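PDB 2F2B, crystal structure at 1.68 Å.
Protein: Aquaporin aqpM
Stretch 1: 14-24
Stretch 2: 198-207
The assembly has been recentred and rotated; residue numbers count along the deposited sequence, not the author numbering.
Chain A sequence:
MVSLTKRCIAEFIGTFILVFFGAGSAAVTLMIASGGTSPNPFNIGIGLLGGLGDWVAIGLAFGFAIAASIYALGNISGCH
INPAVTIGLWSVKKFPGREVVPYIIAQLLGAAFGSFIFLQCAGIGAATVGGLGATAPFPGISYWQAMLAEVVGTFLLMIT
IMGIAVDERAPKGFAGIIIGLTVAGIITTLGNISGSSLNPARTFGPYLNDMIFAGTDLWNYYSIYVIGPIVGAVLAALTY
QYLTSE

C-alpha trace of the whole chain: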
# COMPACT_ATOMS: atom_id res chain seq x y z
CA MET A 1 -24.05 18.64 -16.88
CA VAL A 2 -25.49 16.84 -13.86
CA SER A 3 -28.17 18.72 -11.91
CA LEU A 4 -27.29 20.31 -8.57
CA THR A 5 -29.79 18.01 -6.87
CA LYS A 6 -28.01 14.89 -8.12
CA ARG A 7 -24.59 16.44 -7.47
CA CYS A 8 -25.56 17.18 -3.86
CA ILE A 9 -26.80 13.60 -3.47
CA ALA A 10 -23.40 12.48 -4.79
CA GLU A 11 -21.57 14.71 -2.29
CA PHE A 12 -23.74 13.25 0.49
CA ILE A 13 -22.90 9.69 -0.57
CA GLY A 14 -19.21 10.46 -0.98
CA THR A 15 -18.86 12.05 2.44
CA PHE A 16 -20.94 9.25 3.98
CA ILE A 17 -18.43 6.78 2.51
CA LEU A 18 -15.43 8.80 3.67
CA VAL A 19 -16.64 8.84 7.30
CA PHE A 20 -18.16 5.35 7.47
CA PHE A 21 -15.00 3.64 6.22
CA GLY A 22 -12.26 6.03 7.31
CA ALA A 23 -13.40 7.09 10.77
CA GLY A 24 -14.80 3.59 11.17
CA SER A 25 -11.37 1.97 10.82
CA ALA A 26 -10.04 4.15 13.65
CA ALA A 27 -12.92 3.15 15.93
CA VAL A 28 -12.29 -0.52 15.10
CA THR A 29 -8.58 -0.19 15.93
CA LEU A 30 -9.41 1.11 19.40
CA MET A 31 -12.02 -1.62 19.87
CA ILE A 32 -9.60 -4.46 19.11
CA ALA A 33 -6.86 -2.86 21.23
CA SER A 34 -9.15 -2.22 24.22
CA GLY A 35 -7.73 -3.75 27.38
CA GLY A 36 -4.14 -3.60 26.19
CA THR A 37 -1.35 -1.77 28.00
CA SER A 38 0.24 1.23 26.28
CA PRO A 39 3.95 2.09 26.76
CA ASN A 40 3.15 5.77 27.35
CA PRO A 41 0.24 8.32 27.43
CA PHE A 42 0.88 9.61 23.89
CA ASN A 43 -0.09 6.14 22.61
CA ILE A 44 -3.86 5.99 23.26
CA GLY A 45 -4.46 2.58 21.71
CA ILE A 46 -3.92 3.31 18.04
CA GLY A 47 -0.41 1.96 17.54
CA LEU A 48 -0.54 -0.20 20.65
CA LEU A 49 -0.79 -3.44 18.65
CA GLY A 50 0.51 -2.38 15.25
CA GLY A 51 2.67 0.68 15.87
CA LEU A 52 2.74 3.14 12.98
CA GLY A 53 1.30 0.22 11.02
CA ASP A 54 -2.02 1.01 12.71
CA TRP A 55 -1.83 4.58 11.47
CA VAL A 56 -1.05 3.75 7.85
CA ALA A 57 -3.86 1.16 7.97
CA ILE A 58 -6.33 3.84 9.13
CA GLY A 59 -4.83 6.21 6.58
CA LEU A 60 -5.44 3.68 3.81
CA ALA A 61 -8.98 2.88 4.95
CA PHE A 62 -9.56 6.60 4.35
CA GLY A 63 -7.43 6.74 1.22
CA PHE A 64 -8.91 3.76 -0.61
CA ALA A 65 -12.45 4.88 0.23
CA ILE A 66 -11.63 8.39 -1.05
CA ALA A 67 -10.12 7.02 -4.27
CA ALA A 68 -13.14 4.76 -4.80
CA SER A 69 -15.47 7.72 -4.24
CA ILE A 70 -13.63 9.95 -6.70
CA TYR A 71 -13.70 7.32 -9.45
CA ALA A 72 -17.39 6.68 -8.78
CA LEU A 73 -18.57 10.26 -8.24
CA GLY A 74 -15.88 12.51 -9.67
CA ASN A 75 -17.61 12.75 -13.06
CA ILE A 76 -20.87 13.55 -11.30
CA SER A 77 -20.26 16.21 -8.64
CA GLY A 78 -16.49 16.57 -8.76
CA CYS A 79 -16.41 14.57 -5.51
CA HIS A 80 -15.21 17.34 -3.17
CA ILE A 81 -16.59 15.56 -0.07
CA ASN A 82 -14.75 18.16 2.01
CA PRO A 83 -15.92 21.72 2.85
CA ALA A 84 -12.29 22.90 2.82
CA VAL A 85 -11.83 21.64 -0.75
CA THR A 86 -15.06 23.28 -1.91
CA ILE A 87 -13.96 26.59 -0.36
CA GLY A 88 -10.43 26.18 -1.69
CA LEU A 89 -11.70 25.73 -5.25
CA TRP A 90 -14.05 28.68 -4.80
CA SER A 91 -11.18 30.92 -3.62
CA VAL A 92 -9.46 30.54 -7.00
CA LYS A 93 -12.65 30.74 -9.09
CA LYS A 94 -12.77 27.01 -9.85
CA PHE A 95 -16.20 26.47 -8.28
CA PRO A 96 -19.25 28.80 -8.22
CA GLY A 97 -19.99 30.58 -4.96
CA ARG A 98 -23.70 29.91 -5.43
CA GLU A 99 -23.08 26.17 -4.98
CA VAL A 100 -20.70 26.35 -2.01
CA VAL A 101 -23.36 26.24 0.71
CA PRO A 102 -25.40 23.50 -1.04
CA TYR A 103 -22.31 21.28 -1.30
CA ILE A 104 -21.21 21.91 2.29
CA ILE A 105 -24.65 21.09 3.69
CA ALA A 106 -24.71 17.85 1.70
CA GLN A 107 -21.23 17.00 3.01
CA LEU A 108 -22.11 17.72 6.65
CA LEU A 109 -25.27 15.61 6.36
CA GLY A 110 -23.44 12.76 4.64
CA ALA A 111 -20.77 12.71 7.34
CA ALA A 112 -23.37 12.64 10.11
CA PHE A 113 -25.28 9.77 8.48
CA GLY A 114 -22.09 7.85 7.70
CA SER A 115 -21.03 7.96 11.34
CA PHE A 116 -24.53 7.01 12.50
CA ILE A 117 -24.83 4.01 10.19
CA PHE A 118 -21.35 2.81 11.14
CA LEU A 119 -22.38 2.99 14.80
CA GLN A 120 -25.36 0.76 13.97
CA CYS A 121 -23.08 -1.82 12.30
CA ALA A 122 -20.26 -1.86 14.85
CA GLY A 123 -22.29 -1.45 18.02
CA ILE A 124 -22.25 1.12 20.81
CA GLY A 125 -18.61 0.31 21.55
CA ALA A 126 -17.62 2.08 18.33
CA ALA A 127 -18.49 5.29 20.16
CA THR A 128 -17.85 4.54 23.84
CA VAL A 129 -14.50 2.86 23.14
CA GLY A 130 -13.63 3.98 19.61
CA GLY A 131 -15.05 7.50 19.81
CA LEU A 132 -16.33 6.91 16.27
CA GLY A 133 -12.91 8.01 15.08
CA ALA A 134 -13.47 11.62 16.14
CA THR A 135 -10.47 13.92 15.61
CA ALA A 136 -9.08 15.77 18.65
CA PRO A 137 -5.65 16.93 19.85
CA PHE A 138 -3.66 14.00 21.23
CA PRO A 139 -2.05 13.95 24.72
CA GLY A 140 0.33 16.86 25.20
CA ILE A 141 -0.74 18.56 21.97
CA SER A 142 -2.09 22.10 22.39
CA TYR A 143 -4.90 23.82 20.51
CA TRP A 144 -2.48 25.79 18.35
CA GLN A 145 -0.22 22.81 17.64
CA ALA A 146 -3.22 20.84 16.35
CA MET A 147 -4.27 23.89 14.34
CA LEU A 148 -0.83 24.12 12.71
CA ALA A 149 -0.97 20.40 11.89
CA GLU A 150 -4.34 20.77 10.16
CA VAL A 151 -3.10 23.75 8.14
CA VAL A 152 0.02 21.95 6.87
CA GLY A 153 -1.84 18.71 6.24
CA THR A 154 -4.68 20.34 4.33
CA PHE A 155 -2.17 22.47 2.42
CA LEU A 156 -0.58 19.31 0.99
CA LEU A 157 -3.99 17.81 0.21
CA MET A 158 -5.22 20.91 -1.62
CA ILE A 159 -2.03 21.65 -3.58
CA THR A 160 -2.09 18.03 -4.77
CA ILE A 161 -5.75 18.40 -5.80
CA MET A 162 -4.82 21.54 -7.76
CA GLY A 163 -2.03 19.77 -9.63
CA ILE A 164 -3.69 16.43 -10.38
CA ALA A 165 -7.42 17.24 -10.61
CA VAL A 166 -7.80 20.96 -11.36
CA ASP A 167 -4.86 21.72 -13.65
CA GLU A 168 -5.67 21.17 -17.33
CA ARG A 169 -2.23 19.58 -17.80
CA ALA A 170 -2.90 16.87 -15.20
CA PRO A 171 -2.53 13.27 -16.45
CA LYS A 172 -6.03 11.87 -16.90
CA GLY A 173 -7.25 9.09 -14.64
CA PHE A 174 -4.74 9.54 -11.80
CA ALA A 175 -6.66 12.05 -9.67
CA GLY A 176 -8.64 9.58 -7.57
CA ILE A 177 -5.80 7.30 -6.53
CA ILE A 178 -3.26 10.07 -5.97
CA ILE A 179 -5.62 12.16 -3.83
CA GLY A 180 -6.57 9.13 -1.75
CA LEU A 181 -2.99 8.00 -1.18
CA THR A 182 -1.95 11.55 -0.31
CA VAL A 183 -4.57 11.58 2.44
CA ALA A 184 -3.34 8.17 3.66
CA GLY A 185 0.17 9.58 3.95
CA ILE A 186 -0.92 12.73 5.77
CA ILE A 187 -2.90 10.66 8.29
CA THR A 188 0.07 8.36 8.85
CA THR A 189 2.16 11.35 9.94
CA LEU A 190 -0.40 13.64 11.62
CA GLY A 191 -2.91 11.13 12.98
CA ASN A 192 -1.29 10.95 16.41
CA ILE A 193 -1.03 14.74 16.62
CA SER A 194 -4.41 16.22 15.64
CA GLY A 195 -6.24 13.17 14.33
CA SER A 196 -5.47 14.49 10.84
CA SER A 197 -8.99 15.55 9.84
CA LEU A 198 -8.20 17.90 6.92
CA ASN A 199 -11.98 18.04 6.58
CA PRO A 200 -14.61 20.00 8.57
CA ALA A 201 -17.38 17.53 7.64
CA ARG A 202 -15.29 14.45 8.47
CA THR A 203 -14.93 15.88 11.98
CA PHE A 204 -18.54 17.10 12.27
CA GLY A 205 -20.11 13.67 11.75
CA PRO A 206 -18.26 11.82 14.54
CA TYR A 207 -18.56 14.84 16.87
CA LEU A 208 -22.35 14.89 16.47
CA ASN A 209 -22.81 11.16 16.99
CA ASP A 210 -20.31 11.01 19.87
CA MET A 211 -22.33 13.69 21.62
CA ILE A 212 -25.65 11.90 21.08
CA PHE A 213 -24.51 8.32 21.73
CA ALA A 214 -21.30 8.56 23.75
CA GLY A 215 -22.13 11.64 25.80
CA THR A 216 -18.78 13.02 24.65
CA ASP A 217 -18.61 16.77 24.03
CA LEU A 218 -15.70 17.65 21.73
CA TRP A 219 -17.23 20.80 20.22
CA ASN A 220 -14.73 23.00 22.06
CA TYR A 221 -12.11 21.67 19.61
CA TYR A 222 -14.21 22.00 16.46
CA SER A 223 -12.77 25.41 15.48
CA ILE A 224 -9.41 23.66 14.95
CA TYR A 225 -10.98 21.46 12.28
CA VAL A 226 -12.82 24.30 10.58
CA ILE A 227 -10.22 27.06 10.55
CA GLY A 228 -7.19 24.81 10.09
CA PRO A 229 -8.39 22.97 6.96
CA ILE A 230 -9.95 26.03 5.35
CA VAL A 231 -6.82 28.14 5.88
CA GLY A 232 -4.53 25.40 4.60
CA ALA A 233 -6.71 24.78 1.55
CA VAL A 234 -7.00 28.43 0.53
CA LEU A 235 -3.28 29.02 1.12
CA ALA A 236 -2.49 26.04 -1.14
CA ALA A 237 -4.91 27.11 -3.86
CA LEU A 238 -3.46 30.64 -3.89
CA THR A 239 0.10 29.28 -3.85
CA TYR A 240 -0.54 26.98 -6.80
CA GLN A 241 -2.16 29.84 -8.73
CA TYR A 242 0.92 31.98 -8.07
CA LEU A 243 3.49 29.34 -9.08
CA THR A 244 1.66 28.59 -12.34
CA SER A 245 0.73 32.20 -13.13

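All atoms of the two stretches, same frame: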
# COMPACT_ATOMS: atom_id res chain seq x y z
N GLY A 14 -20.66 10.47 -1.08
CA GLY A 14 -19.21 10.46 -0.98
C GLY A 14 -18.70 10.75 0.41
O GLY A 14 -17.75 10.11 0.88
N THR A 15 -19.31 11.71 1.10
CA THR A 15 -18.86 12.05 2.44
C THR A 15 -19.30 10.96 3.43
O THR A 15 -18.61 10.69 4.41
CB THR A 15 -19.39 13.42 2.87
OG1 THR A 15 -19.18 14.36 1.80
CG2 THR A 15 -18.63 13.91 4.09
N PHE A 16 -20.44 10.34 3.15
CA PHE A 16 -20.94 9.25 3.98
C PHE A 16 -19.89 8.13 3.93
O PHE A 16 -19.50 7.57 4.96
CB PHE A 16 -22.28 8.75 3.42
CG PHE A 16 -22.81 7.49 4.07
CD1 PHE A 16 -22.21 6.26 3.84
CD2 PHE A 16 -23.93 7.54 4.90
CE1 PHE A 16 -22.70 5.09 4.43
CE2 PHE A 16 -24.43 6.38 5.49
CZ PHE A 16 -23.82 5.16 5.25
N ILE A 17 -19.43 7.82 2.72
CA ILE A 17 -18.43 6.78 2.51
C ILE A 17 -17.12 7.11 3.22
O ILE A 17 -16.53 6.27 3.91
CB ILE A 17 -18.16 6.58 1.00
CG1 ILE A 17 -19.38 5.91 0.35
CG2 ILE A 17 -16.89 5.74 0.78
CD1 ILE A 17 -19.38 5.94 -1.17
N LEU A 18 -16.67 8.35 3.05
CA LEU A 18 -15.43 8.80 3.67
C LEU A 18 -15.44 8.57 5.19
O LEU A 18 -14.49 8.02 5.75
CB LEU A 18 -15.22 10.29 3.35
CG LEU A 18 -13.92 10.97 3.79
CD1 LEU A 18 -13.66 12.19 2.91
CD2 LEU A 18 -14.01 11.36 5.25
N VAL A 19 -16.52 8.98 5.85
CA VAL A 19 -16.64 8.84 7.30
C VAL A 19 -16.92 7.42 7.77
O VAL A 19 -16.32 6.94 8.74
CB VAL A 19 -17.72 9.80 7.84
CG1 VAL A 19 -17.89 9.62 9.35
CG2 VAL A 19 -17.33 11.24 7.53
N PHE A 20 -17.83 6.73 7.09
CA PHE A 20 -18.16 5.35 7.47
C PHE A 20 -16.91 4.47 7.45
O PHE A 20 -16.60 3.80 8.44
CB PHE A 20 -19.23 4.79 6.52
CG PHE A 20 -19.64 3.37 6.84
CD1 PHE A 20 -18.84 2.29 6.46
CD2 PHE A 20 -20.83 3.11 7.52
CE1 PHE A 20 -19.21 0.98 6.76
CE2 PHE A 20 -21.21 1.80 7.83
CZ PHE A 20 -20.40 0.73 7.44
N PHE A 21 -16.19 4.48 6.34
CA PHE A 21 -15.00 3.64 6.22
C PHE A 21 -13.74 4.17 6.89
O PHE A 21 -13.05 3.42 7.58
CB PHE A 21 -14.75 3.35 4.73
CG PHE A 21 -15.78 2.46 4.12
CD1 PHE A 21 -15.74 1.08 4.32
CD2 PHE A 21 -16.85 3.00 3.40
CE1 PHE A 21 -16.75 0.25 3.83
CE2 PHE A 21 -17.86 2.18 2.90
CZ PHE A 21 -17.81 0.80 3.12
N GLY A 22 -13.45 5.45 6.70
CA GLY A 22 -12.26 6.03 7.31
C GLY A 22 -12.32 6.14 8.82
O GLY A 22 -11.51 5.53 9.53
N ALA A 23 -13.27 6.92 9.33
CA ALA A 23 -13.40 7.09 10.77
C ALA A 23 -13.74 5.75 11.41
O ALA A 23 -13.38 5.49 12.56
CB ALA A 23 -14.49 8.12 11.07
N GLY A 24 -14.43 4.90 10.66
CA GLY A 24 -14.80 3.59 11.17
C GLY A 24 -13.59 2.73 11.47
O GLY A 24 -13.56 2.01 12.48
N LEU A 198 -8.33 17.24 8.22
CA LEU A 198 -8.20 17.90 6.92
C LEU A 198 -9.57 18.16 6.31
O LEU A 198 -9.67 18.59 5.17
CB LEU A 198 -7.43 17.00 5.94
CG LEU A 198 -6.25 16.17 6.43
CD1 LEU A 198 -5.69 15.36 5.26
CD2 LEU A 198 -5.18 17.08 7.03
N ASN A 199 -10.62 17.96 7.10
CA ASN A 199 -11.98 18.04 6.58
C ASN A 199 -13.02 18.40 7.65
O ASN A 199 -13.30 17.59 8.53
CB ASN A 199 -12.27 16.64 6.01
CG ASN A 199 -13.56 16.56 5.25
OD1 ASN A 199 -14.56 17.19 5.59
ND2 ASN A 199 -13.56 15.73 4.21
N PRO A 200 -13.61 19.60 7.57
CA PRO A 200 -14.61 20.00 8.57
C PRO A 200 -15.81 19.05 8.71
O PRO A 200 -16.33 18.87 9.80
CB PRO A 200 -15.03 21.40 8.09
CG PRO A 200 -13.78 21.91 7.43
CD PRO A 200 -13.33 20.70 6.63
N ALA A 201 -16.24 18.45 7.60
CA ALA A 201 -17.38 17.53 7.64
C ALA A 201 -16.98 16.20 8.27
O ALA A 201 -17.75 15.62 9.06
CB ALA A 201 -17.92 17.30 6.22
N ARG A 202 -15.79 15.71 7.93
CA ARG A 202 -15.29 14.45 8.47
C ARG A 202 -15.16 14.51 9.99
O ARG A 202 -15.19 13.48 10.67
CB ARG A 202 -13.95 14.10 7.81
CG ARG A 202 -13.20 12.92 8.44
CD ARG A 202 -12.17 13.42 9.44
NE ARG A 202 -11.39 12.34 10.05
CZ ARG A 202 -11.78 11.62 11.10
NH1 ARG A 202 -12.95 11.86 11.67
NH2 ARG A 202 -10.99 10.67 11.59
N THR A 203 -15.02 15.71 10.53
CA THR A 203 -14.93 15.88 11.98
C THR A 203 -16.33 16.07 12.56
O THR A 203 -16.66 15.52 13.61
CB THR A 203 -14.04 17.09 12.36
OG1 THR A 203 -12.69 16.85 11.94
CG2 THR A 203 -14.06 17.30 13.88
N PHE A 204 -17.16 16.82 11.85
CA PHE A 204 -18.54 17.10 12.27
C PHE A 204 -19.37 15.84 12.53
O PHE A 204 -20.04 15.73 13.57
CB PHE A 204 -19.24 17.94 11.20
CG PHE A 204 -20.71 18.15 11.45
CD1 PHE A 204 -21.14 19.08 12.39
CD2 PHE A 204 -21.66 17.42 10.75
CE1 PHE A 204 -22.50 19.28 12.64
CE2 PHE A 204 -23.03 17.61 10.98
CZ PHE A 204 -23.44 18.54 11.93
N GLY A 205 -19.34 14.90 11.60
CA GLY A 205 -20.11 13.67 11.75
C GLY A 205 -19.86 12.93 13.05
O GLY A 205 -20.79 12.70 13.83
N PRO A 206 -18.61 12.54 13.31
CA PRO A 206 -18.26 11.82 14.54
C PRO A 206 -18.56 12.66 15.80
O PRO A 206 -19.01 12.12 16.81
CB PRO A 206 -16.77 11.54 14.36
CG PRO A 206 -16.67 11.34 12.88
CD PRO A 206 -17.50 12.48 12.34
N TYR A 207 -18.30 13.96 15.73
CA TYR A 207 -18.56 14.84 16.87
C TYR A 207 -20.04 14.79 17.25
O TYR A 207 -20.39 14.64 18.42
CB TYR A 207 -18.18 16.29 16.54
CG TYR A 207 -16.74 16.66 16.85
CD1 TYR A 207 -15.71 15.71 16.79
CD2 TYR A 207 -16.41 17.97 17.19
CE1 TYR A 207 -14.39 16.07 17.05
CE2 TYR A 207 -15.10 18.34 17.45
CZ TYR A 207 -14.09 17.39 17.38
OH TYR A 207 -12.79 17.77 17.64

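The most unusual feature of this contact is that its centre is an arginine used largely for its carbon atoms: no hydrogen bond crosses between the stretches, yet Arg-202 gives up 62 Å² of the 308 Å² buried in total, more than any other residue. Its CG lies 3.6 Å from Leu-18 CD2, the closest approach between the two stretches. The chain leaves CA sideways to the partner helix, with chi1 at 170° (t) and chi2 at -96°, between wells. Its guanidinium passes Ala-23 obliquely, NH1 standing 4.1 Å from Ala-23 CB, while NH1 and NH2 find hydrogen bonds elsewhere in the structure. Arg-202 O, by contrast, is buried here without a partner in the model.

The helices cross at -66°, their axes 9.7 Å apart at closest approach. The tightest backbone register pairs Val-19 CA with Arg-202 CA at 5.9 Å. Branched Val-19 spans the centre and the Pro-206 end: CG2 reaches Arg-202 CA at 3.9 Å, and CG1 meets Pro-206 CG at 4.1 Å. Small Ala-23 also packs on that proline ring, CB to CG 4.3 Å. Pro-206 has no amide hydrogen to bond the preceding turn, and the helix kinks there, while its ring offers an apolar surface.

At the other end, Thr-15 turns its methyl inward, CG2 lying 4.1 Å from Ala-201 CB, and its OG1 is satisfied elsewhere. Asn-199 combines packing with capping. Its OD1 accepts from Arg-202 N (3.0 Å, 162°) and, weakly, from Ala-201 N (2.9 Å, 126°), securing the first turn that presents Ala-201 and Arg-202. Its ND2 lies 3.8 Å from Leu-18 CD1, a van der Waals contact. With no hydrogen bond between them, the stretches are held by van der Waals packing, mostly of carbon against carbon.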